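PDB 3LCY: titin from Homo sapiens, which acts as a giant scaffold protein of the muscle sarcomere, probably with a protein kinase function, and carries tandem immunoglobulin domains in its A-band part. Local coordinates for residues V125-R130 with V177-V182; L161-V166 with G173-Q178. All coordinates share one frame; numbering follows the deposited sequence.

From the N terminus, the chain passes through a first immunoglobulin domain and along the long strand 88-103, whose end already pairs with strand 121-130 of the second, which holds both contacts. Strand 121-130 supplies one side of interaction 1, whose partner arrives only after 46 intervening residues. Within that span lies the first segment of interaction 2, residues 161-166, rejoined by 173-178 after six residues containing the short helix 168-171. Both closures end on strand 173-180, where they share V177 and Q178; judged by the touching residues, the shorter one falls inside the longer. Strands 121-130 and 158-163 neighbour each other in the opposing sheet. With centres about 17 Å apart, the contacts tie the two sheets at separate levels.

Interaction 1: V125-R130 with V177-V182; sequences VMYIGR and VQLSNV
Y127 and L179 meet in the core of an immunoglobulin I-set β-sandwich, where strands 121-130 and 173-180 belong to facing sheets. The CA 127-to-130 and CA 179-to-181 directions differ by just 7°, so these short touching parts run in nearly the same direction, with R130 CA and N181 CA 7.6 Å apart.

The apolar evidence centres on one leucine branch. L179 CD2 lies 3.2 Å from Y127 CB and 3.6 Å from Y127 CG, approaching the root of the aromatic side chain obliquely to the ring. Y127 has CG between its backbone N and carbonyl carbon (chi1 76°), a setting that leaves CB and CG against L179 CD2 while the ring runs on past the leucine; its OH is hydrogen-bonded to T155 O. Farther down the core V125 and V177 face each other without close contact: V125 CG2 and V177 CG1 are 4.6 Å apart. Both pack on W137, and V177 follows Y175 by two residues, consistent with the pair filling the two positions that a disulfide takes in many immunoglobulin domains.

The polar evidence lies at the end near the first domain. N181 ND2 sits 3.5 Å from R130 O, but the angle is too poor for a hydrogen bond. That amide is instead fixed from both ends, ND2 giving to A99 O and OD1 accepting from G184 N. R130 CB points away from segment 177-182, and its guanidinium is held elsewhere: NE in a salt bridge with E75, NH2 to E156 O. R130 NH1 folds back to G129 O at 3.0 Å, with an N-H...O angle of 162°, approaching from above the carbonyl plane.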
ATOM      1  N   VAL A 125      -3.824   1.883 -14.716  1.00 30.97           N
ATOM      2  CA  VAL A 125      -4.573   0.816 -14.056  1.00 29.46           C
ATOM      3  C   VAL A 125      -4.325   0.749 -12.549  1.00 26.50           C
ATOM      4  O   VAL A 125      -3.215   0.453 -12.106  1.00 23.43           O
ATOM      5  CB  VAL A 125      -4.250  -0.562 -14.671  1.00 30.51           C
ATOM      6  CG1 VAL A 125      -5.083  -1.648 -14.008  1.00 32.26           C
ATOM      7  CG2 VAL A 125      -4.491  -0.546 -16.170  1.00 29.12           C
ATOM      8  N   MET A 126      -5.368   0.995 -11.771  1.00 27.05           N
ATOM      9  CA  MET A 126      -5.300   0.871 -10.325  1.00 26.00           C
ATOM     10  C   MET A 126      -5.523  -0.589  -9.923  1.00 26.96           C
ATOM     11  O   MET A 126      -6.357  -1.283 -10.473  1.00 30.20           O
ATOM     12  CB  MET A 126      -6.313   1.783  -9.653  1.00 25.17           C
ATOM     13  CG  MET A 126      -6.149   3.250  -9.961  1.00 24.46           C
ATOM     14  SD  MET A 126      -4.726   4.040  -9.216  1.00 42.78           S
ATOM     15  CE  MET A 126      -5.180   4.094  -7.505  1.00 23.31           C
ATOM     16  N   TYR A 127      -4.760  -1.062  -8.962  1.00 24.49           N
ATOM     17  CA  TYR A 127      -4.882  -2.438  -8.533  1.00 24.52           C
ATOM     18  C   TYR A 127      -4.736  -2.603  -7.040  1.00 24.46           C
ATOM     19  O   TYR A 127      -4.236  -1.738  -6.349  1.00 19.38           O
ATOM     20  CB  TYR A 127      -3.825  -3.298  -9.211  1.00 23.63           C
ATOM     21  CG  TYR A 127      -2.464  -3.122  -8.617  1.00 26.07           C
ATOM     22  CD1 TYR A 127      -2.049  -3.892  -7.556  1.00 25.14           C
ATOM     23  CD2 TYR A 127      -1.599  -2.163  -9.097  1.00 22.98           C
ATOM     24  CE1 TYR A 127      -0.830  -3.717  -7.005  1.00 20.96           C
ATOM     25  CE2 TYR A 127      -0.370  -1.996  -8.549  1.00 20.34           C
ATOM     26  CZ  TYR A 127       0.004  -2.776  -7.507  1.00 20.49           C
ATOM     27  OH  TYR A 127       1.226  -2.630  -6.955  1.00 24.09           O
ATOM     28  N   ILE A 128      -5.196  -3.739  -6.552  1.00 26.66           N
ATOM     29  CA  ILE A 128      -5.010  -4.078  -5.168  1.00 24.09           C
ATOM     30  C   ILE A 128      -4.206  -5.367  -5.134  1.00 22.04           C
ATOM     31  O   ILE A 128      -4.605  -6.357  -5.695  1.00 24.13           O
ATOM     32  CB  ILE A 128      -6.346  -4.275  -4.439  1.00 23.68           C
ATOM     33  CG1 ILE A 128      -7.024  -2.935  -4.207  1.00 23.44           C
ATOM     34  CG2 ILE A 128      -6.133  -4.949  -3.124  1.00 21.23           C
ATOM     35  CD1 ILE A 128      -8.391  -3.046  -3.649  1.00 20.57           C
ATOM     36  N   GLY A 129      -3.065  -5.346  -4.474  1.00 19.77           N
ATOM     37  CA  GLY A 129      -2.277  -6.536  -4.295  1.00 19.82           C
ATOM     38  C   GLY A 129      -1.123  -6.411  -3.336  1.00 22.58           C
ATOM     39  O   GLY A 129      -0.287  -5.611  -3.524  1.00 23.09           O
ATOM     40  N   ARG A 130      -1.076  -7.230  -2.296  1.00 23.95           N
ATOM     41  CA  ARG A 130       0.044  -7.185  -1.359  1.00 22.00           C
ATOM     42  C   ARG A 130       0.558  -8.600  -1.137  1.00 23.41           C
ATOM     43  O   ARG A 130      -0.230  -9.496  -0.905  1.00 27.17           O
ATOM     44  CB  ARG A 130      -0.354  -6.525  -0.041  1.00 22.41           C
ATOM     45  CG  ARG A 130      -0.485  -5.020  -0.126  1.00 23.84           C
ATOM     46  CD  ARG A 130       0.724  -4.385  -0.791  1.00 22.57           C
ATOM     47  NE  ARG A 130       0.665  -2.928  -0.762  1.00 22.06           N
ATOM     48  CZ  ARG A 130       0.418  -2.162  -1.815  1.00 19.02           C
ATOM     49  NH1 ARG A 130       0.211  -2.706  -2.997  1.00 18.14           N
ATOM     50  NH2 ARG A 130       0.381  -0.849  -1.680  1.00 19.72           N
ATOM     51  N   VAL A 177      -2.870  -6.655 -19.314  1.00 26.12           N
ATOM     52  CA  VAL A 177      -2.129  -6.273 -18.121  1.00 25.85           C
ATOM     53  C   VAL A 177      -2.221  -7.399 -17.098  1.00 27.23           C
ATOM     54  O   VAL A 177      -3.314  -7.853 -16.756  1.00 26.50           O
ATOM     55  CB  VAL A 177      -2.658  -4.961 -17.516  1.00 25.15           C
ATOM     56  CG1 VAL A 177      -4.165  -5.033 -17.324  1.00 24.75           C
ATOM     57  CG2 VAL A 177      -1.954  -4.668 -16.202  1.00 25.23           C
ATOM     58  N   GLN A 178      -1.073  -7.865 -16.629  1.00 27.53           N
ATOM     59  CA  GLN A 178      -1.027  -8.962 -15.680  1.00 23.81           C
ATOM     60  C   GLN A 178      -0.393  -8.611 -14.346  1.00 24.53           C
ATOM     61  O   GLN A 178       0.660  -7.997 -14.293  1.00 26.65           O
ATOM     62  CB  GLN A 178      -0.275 -10.127 -16.311  1.00 27.38           C
ATOM     63  CG  GLN A 178      -0.606 -11.474 -15.732  1.00 36.29           C
ATOM     64  CD  GLN A 178      -0.159 -12.593 -16.627  1.00 40.93           C
ATOM     65  OE1 GLN A 178       1.021 -12.729 -16.923  1.00 42.64           O
ATOM     66  NE2 GLN A 178      -1.102 -13.403 -17.072  1.00 43.68           N
ATOM     67  N   LEU A 179      -1.050  -9.019 -13.271  1.00 25.13           N
ATOM     68  CA  LEU A 179      -0.563  -8.776 -11.928  1.00 22.23           C
ATOM     69  C   LEU A 179      -0.387 -10.103 -11.211  1.00 22.67           C
ATOM     70  O   LEU A 179      -1.292 -10.918 -11.192  1.00 20.74           O
ATOM     71  CB  LEU A 179      -1.548  -7.901 -11.160  1.00 25.93           C
ATOM     72  CG  LEU A 179      -1.590  -6.413 -11.499  1.00 31.13           C
ATOM     73  CD1 LEU A 179      -1.445  -6.201 -12.977  1.00 30.97           C
ATOM     74  CD2 LEU A 179      -2.883  -5.805 -11.019  1.00 32.21           C
ATOM     75  N   SER A 180       0.776 -10.326 -10.616  1.00 25.32           N
ATOM     76  CA  SER A 180       0.987 -11.578  -9.902  1.00 26.53           C
ATOM     77  C   SER A 180       1.855 -11.531  -8.654  1.00 26.56           C
ATOM     78  O   SER A 180       2.870 -10.856  -8.619  1.00 20.53           O
ATOM     79  CB  SER A 180       1.627 -12.615 -10.838  1.00 25.55           C
ATOM     80  OG  SER A 180       0.871 -12.830 -12.005  1.00 31.03           O
ATOM     81  N   ASN A 181       1.468 -12.308  -7.653  1.00 27.04           N
ATOM     82  CA  ASN A 181       2.194 -12.415  -6.394  1.00 21.56           C
ATOM     83  C   ASN A 181       2.103 -13.844  -5.856  1.00 26.54           C
ATOM     84  O   ASN A 181       1.552 -14.715  -6.512  1.00 27.59           O
ATOM     85  CB  ASN A 181       1.773 -11.353  -5.374  1.00 16.87           C
ATOM     86  CG  ASN A 181       0.419 -11.608  -4.776  1.00 20.75           C
ATOM     87  OD1 ASN A 181      -0.104 -12.706  -4.834  1.00 20.83           O
ATOM     88  ND2 ASN A 181      -0.151 -10.584  -4.178  1.00 14.91           N
ATOM     89  N   VAL A 182       2.655 -14.095  -4.679  1.00 29.17           N
ATOM     90  CA  VAL A 182       2.630 -15.436  -4.111  1.00 29.08           C
ATOM     91  C   VAL A 182       1.205 -15.942  -3.943  1.00 31.49           C
ATOM     92  O   VAL A 182       0.932 -17.114  -4.146  1.00 37.22           O
ATOM     93  CB  VAL A 182       3.348 -15.488  -2.755  1.00 26.84           C
ATOM     94  CG1 VAL A 182       4.838 -15.408  -2.949  1.00 29.77           C
ATOM     95  CG2 VAL A 182       2.877 -14.370  -1.869  1.00 24.18           C
TER

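Interaction 2: L161-V166 with G173-Q178; sequences LVMKNV and GKYKVQ
L161 and M163 on one backbone and Y175 on the other meet between the facing sheets, whose nearest CA atoms here, L161 CA and V177 CA, are 9.5 Å apart, a separation that leaves the contact to side chains.

M163 and Y175 reach into the interior from opposite directions. Each has CG anti to its carbonyl carbon and beside the backbone N, with chi1 -76° for the methionine, and the two side chains meet near the phenol end of the ring. M163 SD is 3.4 Å from Y175 OH and 3.6 Å from Y175 CE2. Measured to the ring centroid of Y175, M163 SD stands at 4.6 Å and 56° off the normal, a Met-aromatic contact of oblique geometry. A bend at the thioether brings M163 CE alongside the same end, 3.8 Å from Y175 OH. L161 touches the ring more lightly, with its CD2 4.3 Å from Y175 CD2.

Other parts of the domain pack around this group: I150 lies against both L161 and M163, V192 touches Y175, and the H139 ring stacks with that of Y175. The phenol hydroxyl is hydrogen-bonded to H171 O, four residues earlier, at the end of the short helix 168-171. This tyrosine-to-backbone bond, together with G173 two residues before Y175, matches the tyrosine corner characteristic of immunoglobulin domains.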
ATOM      1  N   LEU A 161       1.041   2.560 -18.159  1.00 24.27           N
ATOM      2  CA  LEU A 161       1.633   2.397 -19.482  1.00 21.30           C
ATOM      3  C   LEU A 161       1.415   3.640 -20.336  1.00 25.65           C
ATOM      4  O   LEU A 161       0.279   4.052 -20.566  1.00 27.72           O
ATOM      5  CB  LEU A 161       1.047   1.174 -20.192  1.00 23.42           C
ATOM      6  CG  LEU A 161       1.421   1.000 -21.668  1.00 24.48           C
ATOM      7  CD1 LEU A 161       2.914   0.758 -21.820  1.00 26.11           C
ATOM      8  CD2 LEU A 161       0.632  -0.134 -22.301  1.00 22.72           C
ATOM      9  N   VAL A 162       2.493   4.186 -20.844  1.00 22.11           N
ATOM     10  CA  VAL A 162       2.436   5.301 -21.756  1.00 24.20           C
ATOM     11  C   VAL A 162       2.987   5.016 -23.173  1.00 26.89           C
ATOM     12  O   VAL A 162       4.065   4.579 -23.361  1.00 30.89           O
ATOM     13  CB  VAL A 162       3.019   6.579 -21.101  1.00 25.17           C
ATOM     14  CG1 VAL A 162       4.204   6.312 -20.384  1.00 24.24           C
ATOM     15  CG2 VAL A 162       3.300   7.581 -22.061  1.00 28.54           C
ATOM     16  N   MET A 163       2.193   5.275 -24.173  1.00 23.09           N
ATOM     17  CA  MET A 163       2.599   5.011 -25.511  1.00 24.13           C
ATOM     18  C   MET A 163       2.705   6.285 -26.289  1.00 26.65           C
ATOM     19  O   MET A 163       1.789   7.020 -26.399  1.00 26.67           O
ATOM     20  CB  MET A 163       1.657   4.013 -26.148  1.00 26.76           C
ATOM     21  CG  MET A 163       1.906   2.614 -25.670  1.00 29.81           C
ATOM     22  SD  MET A 163       0.735   1.353 -26.036  1.00 42.82           S
ATOM     23  CE  MET A 163      -0.745   2.239 -26.097  1.00 33.29           C
ATOM     24  N   LYS A 164       3.869   6.539 -26.830  1.00 29.81           N
ATOM     25  CA  LYS A 164       4.106   7.745 -27.568  1.00 34.78           C
ATOM     26  C   LYS A 164       3.774   7.620 -29.017  1.00 39.79           C
ATOM     27  O   LYS A 164       4.052   6.640 -29.606  1.00 40.14           O
ATOM     28  CB  LYS A 164       5.547   8.143 -27.451  1.00 38.77           C
ATOM     29  CG  LYS A 164       5.725   9.371 -26.687  1.00 50.18           C
ATOM     30  CD  LYS A 164       7.150   9.828 -26.616  1.00 59.66           C
ATOM     31  CE  LYS A 164       7.871   9.345 -25.388  1.00 63.49           C
ATOM     32  NZ  LYS A 164       9.306   9.725 -25.437  1.00 65.87           N
ATOM     33  N   ASN A 165       3.197   8.643 -29.594  1.00 44.66           N
ATOM     34  CA  ASN A 165       2.936   8.684 -31.009  1.00 48.87           C
ATOM     35  C   ASN A 165       2.223   7.509 -31.571  1.00 50.92           C
ATOM     36  O   ASN A 165       2.726   6.816 -32.413  1.00 52.85           O
ATOM     37  CB  ASN A 165       4.148   9.028 -31.859  1.00 52.93           C
ATOM     38  CG  ASN A 165       3.821   9.025 -33.361  1.00 59.90           C
ATOM     39  OD1 ASN A 165       3.884   8.001 -34.002  1.00 62.98           O
ATOM     40  ND2 ASN A 165       3.465  10.161 -33.901  1.00 61.19           N
ATOM     41  N   VAL A 166       1.022   7.277 -31.069  1.00 48.73           N
ATOM     42  CA  VAL A 166       0.232   6.149 -31.513  1.00 47.32           C
ATOM     43  C   VAL A 166      -0.223   6.223 -32.962  1.00 48.38           C
ATOM     44  O   VAL A 166      -0.624   7.271 -33.458  1.00 50.28           O
ATOM     45  CB  VAL A 166      -0.990   5.942 -30.610  1.00 43.41           C
ATOM     46  CG1 VAL A 166      -0.553   5.846 -29.169  1.00 42.98           C
ATOM     47  CG2 VAL A 166      -1.984   7.065 -30.800  1.00 42.41           C
ATOM     48  N   GLY A 173      -5.217  -2.693 -31.229  1.00 31.85           N
ATOM     49  CA  GLY A 173      -5.292  -4.104 -30.895  1.00 33.30           C
ATOM     50  C   GLY A 173      -5.544  -4.391 -29.426  1.00 37.18           C
ATOM     51  O   GLY A 173      -5.818  -3.484 -28.639  1.00 38.41           O
ATOM     52  N   LYS A 174      -5.454  -5.666 -29.061  1.00 40.22           N
ATOM     53  CA  LYS A 174      -5.690  -6.093 -27.687  1.00 39.88           C
ATOM     54  C   LYS A 174      -4.435  -5.984 -26.825  1.00 35.03           C
ATOM     55  O   LYS A 174      -3.334  -6.316 -27.267  1.00 32.02           O
ATOM     56  CB  LYS A 174      -6.219  -7.529 -27.650  1.00 45.25           C
ATOM     57  CG  LYS A 174      -7.734  -7.655 -27.603  1.00 50.62           C
ATOM     58  CD  LYS A 174      -8.362  -7.483 -28.975  1.00 55.10           C
ATOM     59  CE  LYS A 174      -9.846  -7.814 -28.939  1.00 57.39           C
ATOM     60  NZ  LYS A 174     -10.483  -7.685 -30.277  1.00 59.34           N
ATOM     61  N   TYR A 175      -4.614  -5.512 -25.595  1.00 32.42           N
ATOM     62  CA  TYR A 175      -3.527  -5.430 -24.628  1.00 31.57           C
ATOM     63  C   TYR A 175      -3.891  -6.218 -23.378  1.00 31.70           C
ATOM     64  O   TYR A 175      -5.047  -6.221 -22.958  1.00 33.33           O
ATOM     65  CB  TYR A 175      -3.257  -3.975 -24.244  1.00 31.24           C
ATOM     66  CG  TYR A 175      -2.541  -3.166 -25.299  1.00 28.11           C
ATOM     67  CD1 TYR A 175      -3.198  -2.749 -26.447  1.00 29.86           C
ATOM     68  CD2 TYR A 175      -1.209  -2.804 -25.138  1.00 27.21           C
ATOM     69  CE1 TYR A 175      -2.548  -2.002 -27.412  1.00 33.42           C
ATOM     70  CE2 TYR A 175      -0.550  -2.059 -26.097  1.00 31.32           C
ATOM     71  CZ  TYR A 175      -1.225  -1.659 -27.231  1.00 31.80           C
ATOM     72  OH  TYR A 175      -0.573  -0.917 -28.188  1.00 29.83           O
ATOM     73  N   LYS A 176      -2.910  -6.889 -22.785  1.00 29.41           N
ATOM     74  CA  LYS A 176      -3.141  -7.594 -21.529  1.00 27.98           C
ATOM     75  C   LYS A 176      -2.250  -7.060 -20.415  1.00 25.66           C
ATOM     76  O   LYS A 176      -1.027  -7.015 -20.553  1.00 20.53           O
ATOM     77  CB  LYS A 176      -2.917  -9.102 -21.677  1.00 32.89           C
ATOM     78  CG  LYS A 176      -3.166  -9.868 -20.378  1.00 37.17           C
ATOM     79  CD  LYS A 176      -2.376 -11.166 -20.300  1.00 39.75           C
ATOM     80  CE  LYS A 176      -2.934 -12.226 -21.231  1.00 44.47           C
ATOM     81  NZ  LYS A 176      -2.216 -13.524 -21.069  1.00 48.67           N
ATOM     82  N   VAL A 177      -2.870  -6.655 -19.314  1.00 26.12           N
ATOM     83  CA  VAL A 177      -2.129  -6.273 -18.121  1.00 25.85           C
ATOM     84  C   VAL A 177      -2.221  -7.399 -17.098  1.00 27.23           C
ATOM     85  O   VAL A 177      -3.314  -7.853 -16.756  1.00 26.50           O
ATOM     86  CB  VAL A 177      -2.658  -4.961 -17.516  1.00 25.15           C
ATOM     87  CG1 VAL A 177      -4.165  -5.033 -17.324  1.00 24.75           C
ATOM     88  CG2 VAL A 177      -1.954  -4.668 -16.202  1.00 25.23           C
ATOM     89  N   GLN A 178      -1.073  -7.865 -16.629  1.00 27.53           N
ATOM     90  CA  GLN A 178      -1.027  -8.962 -15.680  1.00 23.81           C
ATOM     91  C   GLN A 178      -0.393  -8.611 -14.346  1.00 24.53           C
ATOM     92  O   GLN A 178       0.660  -7.997 -14.293  1.00 26.65           O
ATOM     93  CB  GLN A 178      -0.275 -10.127 -16.311  1.00 27.38           C
ATOM     94  CG  GLN A 178      -0.606 -11.474 -15.732  1.00 36.29           C
ATOM     95  CD  GLN A 178      -0.159 -12.593 -16.627  1.00 40.93           C
ATOM     96  OE1 GLN A 178       1.021 -12.729 -16.923  1.00 42.64           O
ATOM     97  NE2 GLN A 178      -1.102 -13.403 -17.072  1.00 43.68           N
TER